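Local coordinates for protection of telomeres protein poz1 (PDB 5WE0) that negatively regulates telomerase and telomere length as a telomeric DNA-binding protein that interacts with pot1, rap1 and tpz1, at residues Q87-W91 with W209-N213; F60-F65 with L95-A99. Residues are numbered along the deposited sequence.

Contact 1 of 2, residues Q87-W91 with W209-N213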
ATOM      1  N   GLN A  87       9.974   5.525  10.124  1.00 68.41           N
ATOM      2  CA  GLN A  87       9.849   4.096   9.875  1.00 60.65           C
ATOM      3  C   GLN A  87      10.560   3.655   8.606  1.00 53.95           C
ATOM      4  O   GLN A  87      10.241   2.589   8.068  1.00 52.45           O
ATOM      5  CB  GLN A  87       8.373   3.709   9.804  1.00 53.40           C
ATOM      6  CG  GLN A  87       7.608   4.259  10.965  1.00 56.83           C
ATOM      7  CD  GLN A  87       6.132   4.147  10.787  1.00 50.73           C
ATOM      8  OE1 GLN A  87       5.366   4.989  11.283  1.00 57.71           O
ATOM      9  NE2 GLN A  87       5.703   3.090  10.105  1.00 45.51           N
ATOM     10  N   GLN A  88      11.502   4.452   8.112  1.00 46.89           N
ATOM     11  CA  GLN A  88      12.249   4.106   6.916  1.00 46.48           C
ATOM     12  C   GLN A  88      11.297   3.748   5.768  1.00 40.84           C
ATOM     13  O   GLN A  88      11.336   2.653   5.206  1.00 38.59           O
ATOM     14  CB  GLN A  88      13.229   2.959   7.204  1.00 55.30           C
ATOM     15  CG  GLN A  88      14.310   3.216   8.276  1.00 51.86           C
ATOM     16  CD  GLN A  88      15.345   2.072   8.334  1.00 57.78           C
ATOM     17  OE1 GLN A  88      15.125   1.037   8.973  1.00 48.50           O
ATOM     18  NE2 GLN A  88      16.472   2.256   7.640  1.00 59.19           N
ATOM     19  N   ILE A  89      10.403   4.685   5.449  1.00 36.32           N
ATOM     20  CA  ILE A  89       9.610   4.599   4.232  1.00 30.84           C
ATOM     21  C   ILE A  89      10.399   5.248   3.107  1.00 30.11           C
ATOM     22  O   ILE A  89      10.951   6.344   3.274  1.00 29.97           O
ATOM     23  CB  ILE A  89       8.229   5.258   4.409  1.00 30.83           C
ATOM     24  CG1 ILE A  89       7.456   4.579   5.556  1.00 28.13           C
ATOM     25  CG2 ILE A  89       7.442   5.208   3.096  1.00 27.37           C
ATOM     26  CD1 ILE A  89       6.278   5.346   6.033  1.00 29.08           C
ATOM     27  N   LEU A  90      10.479   4.554   1.972  1.00 28.56           N
ATOM     28  CA  LEU A  90      11.122   5.060   0.765  1.00 26.68           C
ATOM     29  C   LEU A  90      10.088   5.849  -0.039  1.00 30.53           C
ATOM     30  O   LEU A  90       9.281   5.274  -0.777  1.00 29.88           O
ATOM     31  CB  LEU A  90      11.706   3.905  -0.046  1.00 26.89           C
ATOM     32  CG  LEU A  90      12.335   4.306  -1.393  1.00 34.60           C
ATOM     33  CD1 LEU A  90      13.450   5.366  -1.210  1.00 27.56           C
ATOM     34  CD2 LEU A  90      12.847   3.102  -2.163  1.00 30.28           C
ATOM     35  N   TRP A  91      10.095   7.171   0.107  1.00 28.28           N
ATOM     36  CA  TRP A  91       9.212   8.019  -0.684  1.00 26.77           C
ATOM     37  C   TRP A  91       9.887   8.211  -2.033  1.00 30.82           C
ATOM     38  O   TRP A  91      10.680   9.125  -2.252  1.00 36.65           O
ATOM     39  CB  TRP A  91       8.933   9.339   0.023  1.00 25.91           C
ATOM     40  CG  TRP A  91       8.218   9.117   1.308  1.00 27.14           C
ATOM     41  CD1 TRP A  91       8.765   9.116   2.555  1.00 24.96           C
ATOM     42  CD2 TRP A  91       6.816   8.841   1.480  1.00 26.26           C
ATOM     43  NE1 TRP A  91       7.795   8.867   3.492  1.00 28.35           N
ATOM     44  CE2 TRP A  91       6.590   8.691   2.859  1.00 27.67           C
ATOM     45  CE3 TRP A  91       5.733   8.717   0.599  1.00 26.07           C
ATOM     46  CZ2 TRP A  91       5.326   8.401   3.383  1.00 24.53           C
ATOM     47  CZ3 TRP A  91       4.484   8.453   1.116  1.00 23.58           C
ATOM     48  CH2 TRP A  91       4.292   8.290   2.502  1.00 25.76           C
ATOM     49  N   TRP A 209       2.834  11.788  10.309  1.00 30.05           N
ATOM     50  CA  TRP A 209       2.768  10.478   9.681  1.00 30.11           C
ATOM     51  C   TRP A 209       2.243   9.409  10.636  1.00 32.19           C
ATOM     52  O   TRP A 209       1.632   8.433  10.185  1.00 31.26           O
ATOM     53  CB  TRP A 209       4.127  10.054   9.123  1.00 31.82           C
ATOM     54  CG  TRP A 209       3.989   8.721   8.507  1.00 30.69           C
ATOM     55  CD1 TRP A 209       4.426   7.532   9.011  1.00 33.25           C
ATOM     56  CD2 TRP A 209       3.257   8.412   7.311  1.00 28.51           C
ATOM     57  NE1 TRP A 209       4.036   6.493   8.185  1.00 34.07           N
ATOM     58  CE2 TRP A 209       3.317   7.006   7.134  1.00 32.78           C
ATOM     59  CE3 TRP A 209       2.566   9.183   6.371  1.00 26.61           C
ATOM     60  CZ2 TRP A 209       2.718   6.357   6.041  1.00 27.29           C
ATOM     61  CZ3 TRP A 209       1.961   8.530   5.284  1.00 26.51           C
ATOM     62  CH2 TRP A 209       2.058   7.139   5.128  1.00 25.44           C
ATOM     63  N   SER A 210       2.435   9.582  11.950  1.00 31.12           N
ATOM     64  CA  SER A 210       1.983   8.563  12.895  1.00 33.42           C
ATOM     65  C   SER A 210       0.478   8.309  12.783  1.00 30.97           C
ATOM     66  O   SER A 210       0.028   7.191  13.034  1.00 30.60           O
ATOM     67  CB  SER A 210       2.317   8.961  14.331  1.00 28.89           C
ATOM     68  OG  SER A 210       1.682  10.186  14.645  1.00 36.38           O
ATOM     69  N   LYS A 211      -0.312   9.342  12.452  1.00 31.04           N
ATOM     70  CA  LYS A 211      -1.748   9.156  12.284  1.00 32.23           C
ATOM     71  C   LYS A 211      -2.052   8.255  11.090  1.00 30.69           C
ATOM     72  O   LYS A 211      -2.938   7.394  11.158  1.00 31.64           O
ATOM     73  CB  LYS A 211      -2.467  10.491  12.109  1.00 37.74           C
ATOM     74  CG  LYS A 211      -3.971  10.212  11.954  1.00 47.46           C
ATOM     75  CD  LYS A 211      -4.870  11.319  11.431  1.00 51.50           C
ATOM     76  CE  LYS A 211      -6.349  10.818  11.389  1.00 53.40           C
ATOM     77  NZ  LYS A 211      -6.779   9.901  12.534  1.00 45.67           N
ATOM     78  N   PHE A 212      -1.345   8.460   9.972  1.00 31.38           N
ATOM     79  CA  PHE A 212      -1.595   7.648   8.788  1.00 27.29           C
ATOM     80  C   PHE A 212      -1.026   6.260   8.936  1.00 27.78           C
ATOM     81  O   PHE A 212      -1.578   5.312   8.381  1.00 30.55           O
ATOM     82  CB  PHE A 212      -1.037   8.328   7.556  1.00 29.71           C
ATOM     83  CG  PHE A 212      -1.675   9.639   7.309  1.00 31.03           C
ATOM     84  CD1 PHE A 212      -3.032   9.701   7.007  1.00 33.42           C
ATOM     85  CD2 PHE A 212      -0.961  10.808   7.439  1.00 31.02           C
ATOM     86  CE1 PHE A 212      -3.658  10.911   6.813  1.00 35.95           C
ATOM     87  CE2 PHE A 212      -1.575  12.028   7.238  1.00 35.99           C
ATOM     88  CZ  PHE A 212      -2.930  12.080   6.921  1.00 36.69           C
ATOM     89  N   ASN A 213       0.053   6.112   9.699  1.00 31.12           N
ATOM     90  CA  ASN A 213       0.524   4.775  10.038  1.00 29.81           C
ATOM     91  C   ASN A 213      -0.562   3.995  10.774  1.00 26.53           C
ATOM     92  O   ASN A 213      -0.816   2.825  10.472  1.00 27.07           O
ATOM     93  CB  ASN A 213       1.796   4.879  10.885  1.00 30.83           C
ATOM     94  CG  ASN A 213       2.281   3.543  11.371  1.00 34.02           C
ATOM     95  OD1 ASN A 213       2.847   2.759  10.611  1.00 35.50           O
ATOM     96  ND2 ASN A 213       2.059   3.266  12.645  1.00 39.69           N
TER
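An irregular connection can be fixed to a helix by a few well-placed side chains, and Q87-W91 meeting W209-N213 illustrates how. One hydrogen bond supplies the polar part: Q87 NE2 donates to N213 OD1 at 2.9 Å with an N-H...O angle of 153°. Q87 OE1 and N213 OD1, two acceptors 3.4 Å apart, are not hydrogen-bonded, and N213 ND2 makes its own weak hydrogen bond to the carbonyl of L69. The aromatic part is a T-shaped pair in which W91 presents its edge to the face of W209; the six-membered rings stand at 85°, their centroids 5.2 Å apart, and W91 CH2 approaches W209 CH2 to 3.6 Å. Apolar packing fills the space between these two interactions. I89 CD1 lies 3.6 Å from W209 CE2 and 3.3 Å from W209 NE1, an indole nitrogen buried here without a hydrogen-bonding partner. Q87 OE1 lies 3.5 Å from W209 CD1, at the indole edge, so Q87, I89 and W91 all touch W209. In the all-helical fold, the contact ties the connection leading into helix 93-115 to the N-terminal part of helix 209-230, with W151 and I148 of helix 130-157 packing against W209.

Contact 2 of 2, residues F60-F65 with L95-A99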
ATOM      1  N   PHE A  60       3.041  -6.639   0.805  1.00 27.72           N
ATOM      2  CA  PHE A  60       3.792  -5.524   0.241  1.00 29.68           C
ATOM      3  C   PHE A  60       3.484  -4.236   0.985  1.00 25.04           C
ATOM      4  O   PHE A  60       4.393  -3.499   1.370  1.00 23.86           O
ATOM      5  CB  PHE A  60       3.491  -5.330  -1.242  1.00 27.08           C
ATOM      6  CG  PHE A  60       4.127  -4.089  -1.776  1.00 32.76           C
ATOM      7  CD1 PHE A  60       5.487  -4.064  -2.057  1.00 29.46           C
ATOM      8  CD2 PHE A  60       3.398  -2.907  -1.889  1.00 29.89           C
ATOM      9  CE1 PHE A  60       6.086  -2.900  -2.501  1.00 30.80           C
ATOM     10  CE2 PHE A  60       3.997  -1.747  -2.322  1.00 29.20           C
ATOM     11  CZ  PHE A  60       5.339  -1.740  -2.625  1.00 31.22           C
ATOM     12  N   ILE A  61       2.201  -3.961   1.210  1.00 23.35           N
ATOM     13  CA  ILE A  61       1.807  -2.733   1.900  1.00 25.71           C
ATOM     14  C   ILE A  61       2.365  -2.712   3.320  1.00 25.04           C
ATOM     15  O   ILE A  61       2.874  -1.687   3.786  1.00 20.59           O
ATOM     16  CB  ILE A  61       0.265  -2.594   1.895  1.00 22.62           C
ATOM     17  CG1 ILE A  61      -0.234  -2.354   0.474  1.00 23.42           C
ATOM     18  CG2 ILE A  61      -0.184  -1.500   2.864  1.00 22.63           C
ATOM     19  CD1 ILE A  61       0.399  -1.116  -0.206  1.00 23.46           C
ATOM     20  N   GLU A  62       2.258  -3.840   4.038  1.00 25.10           N
ATOM     21  CA  GLU A  62       2.816  -3.906   5.386  1.00 24.37           C
ATOM     22  C   GLU A  62       4.332  -3.680   5.373  1.00 26.25           C
ATOM     23  O   GLU A  62       4.878  -3.024   6.266  1.00 25.12           O
ATOM     24  CB  GLU A  62       2.476  -5.259   6.011  1.00 29.85           C
ATOM     25  CG  GLU A  62       0.961  -5.469   6.222  1.00 24.63           C
ATOM     26  CD  GLU A  62       0.638  -6.857   6.738  1.00 33.16           C
ATOM     27  OE1 GLU A  62       1.381  -7.810   6.381  1.00 30.53           O
ATOM     28  OE2 GLU A  62      -0.366  -6.998   7.494  1.00 31.06           O
ATOM     29  N   TYR A  63       5.032  -4.239   4.380  1.00 25.70           N
ATOM     30  CA  TYR A  63       6.485  -4.098   4.310  1.00 27.42           C
ATOM     31  C   TYR A  63       6.869  -2.687   3.874  1.00 27.20           C
ATOM     32  O   TYR A  63       7.642  -2.003   4.551  1.00 24.13           O
ATOM     33  CB  TYR A  63       7.049  -5.148   3.340  1.00 30.26           C
ATOM     34  CG  TYR A  63       8.575  -5.189   3.214  1.00 31.85           C
ATOM     35  CD1 TYR A  63       9.392  -5.208   4.342  1.00 35.31           C
ATOM     36  CD2 TYR A  63       9.191  -5.228   1.963  1.00 29.83           C
ATOM     37  CE1 TYR A  63      10.783  -5.247   4.221  1.00 36.84           C
ATOM     38  CE2 TYR A  63      10.573  -5.274   1.839  1.00 31.30           C
ATOM     39  CZ  TYR A  63      11.355  -5.286   2.968  1.00 34.15           C
ATOM     40  OH  TYR A  63      12.712  -5.334   2.850  1.00 41.87           O
ATOM     41  N   CYS A  64       6.247  -2.206   2.794  1.00 27.08           N
ATOM     42  CA  CYS A  64       6.545  -0.886   2.239  1.00 25.44           C
ATOM     43  C   CYS A  64       6.400   0.230   3.274  1.00 28.23           C
ATOM     44  O   CYS A  64       7.243   1.133   3.353  1.00 28.86           O
ATOM     45  CB  CYS A  64       5.619  -0.635   1.055  1.00 27.03           C
ATOM     46  SG  CYS A  64       5.833   0.958   0.291  1.00 25.60           S
ATOM     47  N   PHE A  65       5.311   0.227   4.036  1.00 24.67           N
ATOM     48  CA  PHE A  65       5.069   1.282   5.010  1.00 24.96           C
ATOM     49  C   PHE A  65       5.474   0.867   6.413  1.00 25.60           C
ATOM     50  O   PHE A  65       5.212   1.608   7.368  1.00 25.99           O
ATOM     51  CB  PHE A  65       3.597   1.733   4.971  1.00 24.16           C
ATOM     52  CG  PHE A  65       3.231   2.384   3.675  1.00 23.49           C
ATOM     53  CD1 PHE A  65       3.662   3.668   3.390  1.00 24.37           C
ATOM     54  CD2 PHE A  65       2.519   1.691   2.714  1.00 22.17           C
ATOM     55  CE1 PHE A  65       3.372   4.258   2.175  1.00 24.97           C
ATOM     56  CE2 PHE A  65       2.210   2.282   1.505  1.00 25.23           C
ATOM     57  CZ  PHE A  65       2.647   3.565   1.232  1.00 21.86           C
ATOM     58  N   LEU A  95       7.707   3.815  -6.738  1.00 33.34           N
ATOM     59  CA  LEU A  95       7.331   2.838  -5.721  1.00 31.20           C
ATOM     60  C   LEU A  95       5.995   3.194  -5.080  1.00 31.16           C
ATOM     61  O   LEU A  95       5.116   2.335  -4.940  1.00 29.26           O
ATOM     62  CB  LEU A  95       8.430   2.743  -4.656  1.00 29.83           C
ATOM     63  CG  LEU A  95       8.135   1.950  -3.377  1.00 33.88           C
ATOM     64  CD1 LEU A  95       8.017   0.456  -3.656  1.00 34.15           C
ATOM     65  CD2 LEU A  95       9.178   2.221  -2.286  1.00 31.86           C
ATOM     66  N   ILE A  96       5.831   4.456  -4.662  1.00 31.38           N
ATOM     67  CA  ILE A  96       4.610   4.852  -3.964  1.00 26.88           C
ATOM     68  C   ILE A  96       3.407   4.789  -4.903  1.00 27.39           C
ATOM     69  O   ILE A  96       2.300   4.431  -4.496  1.00 29.22           O
ATOM     70  CB  ILE A  96       4.776   6.257  -3.355  1.00 27.81           C
ATOM     71  CG1 ILE A  96       5.878   6.268  -2.277  1.00 28.07           C
ATOM     72  CG2 ILE A  96       3.437   6.730  -2.781  1.00 27.86           C
ATOM     73  CD1 ILE A  96       5.670   5.231  -1.137  1.00 28.15           C
ATOM     74  N   SER A  97       3.599   5.110  -6.167  1.00 29.04           N
ATOM     75  CA  SER A  97       2.517   4.963  -7.131  1.00 27.57           C
ATOM     76  C   SER A  97       2.092   3.498  -7.257  1.00 29.09           C
ATOM     77  O   SER A  97       0.891   3.198  -7.332  1.00 27.87           O
ATOM     78  CB  SER A  97       2.968   5.542  -8.474  1.00 29.41           C
ATOM     79  OG  SER A  97       1.886   5.741  -9.342  1.00 43.39           O
ATOM     80  N   ASN A  98       3.063   2.569  -7.292  1.00 27.46           N
ATOM     81  CA  ASN A  98       2.735   1.146  -7.325  1.00 26.74           C
ATOM     82  C   ASN A  98       2.035   0.712  -6.047  1.00 29.86           C
ATOM     83  O   ASN A  98       1.066  -0.059  -6.088  1.00 27.23           O
ATOM     84  CB  ASN A  98       3.992   0.310  -7.535  1.00 31.86           C
ATOM     85  CG  ASN A  98       4.593   0.488  -8.927  1.00 35.53           C
ATOM     86  OD1 ASN A  98       3.952   1.011  -9.830  1.00 33.69           O
ATOM     87  ND2 ASN A  98       5.835   0.053  -9.095  1.00 36.49           N
ATOM     88  N   ALA A  99       2.511   1.206  -4.901  1.00 27.76           N
ATOM     89  CA  ALA A  99       1.875   0.875  -3.634  1.00 24.42           C
ATOM     90  C   ALA A  99       0.413   1.321  -3.615  1.00 27.39           C
ATOM     91  O   ALA A  99      -0.440   0.623  -3.056  1.00 24.06           O
ATOM     92  CB  ALA A  99       2.655   1.510  -2.483  1.00 21.56           C
TER
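Helix-helix packing in an all-helical domain, consistent with a TRFH-like fold, here sets a small residue against larger ones. The C-terminal end of helix 54-64 and the N-terminal part of helix 93-115 meet at an angle of 144° between their directions, nearer antiparallel than perpendicular, with a closest approach of 11.2 Å between the axes of the two short segments. A99, the most deeply covered residue, points its methyl toward the other segment and is met by four residues of 60-65: F60 CE2 lies 3.5 Å from A99 CB, F65 CE2 and I61 CD1 each lie 4.1 Å from that same A99 CB, and C64 SG lies 4.3 Å from it. The nearest CA pair, I61 CA and A99 CA, is 6.6 Å apart, consistent with the small side chain of A99.

F60 is the second centre. Its ring turns an edge to both A99 and L95, bridging one turn of the opposite helix, and it also forms a cation-pi interaction with R102. L95, the third, reaches in with the end of its side chain: F60 CZ lies 3.6 Å from L95 CD1, and C64 SG lies 4.4 Å from L95 CD2. F65, just beyond the helical residues, extends the apolar surface to I96. No hydrogen bond crosses the interface, whose touching residues are all buried; outside it, F60 and C64 also pack against apolar side chains of the tpz1 chain. The shortest distance across the two segments runs from I61 CD1 to the backbone oxygen A99 O, 3.4 Å.

Overall arrangement
The two contacts show how chemistry follows depth. Contact 2 is core and joins two helices mainly through apolar side chains, with no hydrogen bond across it; contact 1 is partly buried and mixes an amide hydrogen bond with an aromatic pair to hold a loop on a helix. The centre of contact 2 lies about 5 Å, and that of contact 1 about 11 Å, from the centre of the chain. Their segments alternate along the chain, and 87-91 lies in the connection between the two helices of contact 2. They also touch: W91 CE3 is 3.8 Å from I96 CG1, and F65 packs on W209. I148 of helix 130-157 reaches both, so the two contacts form one continuous packed region.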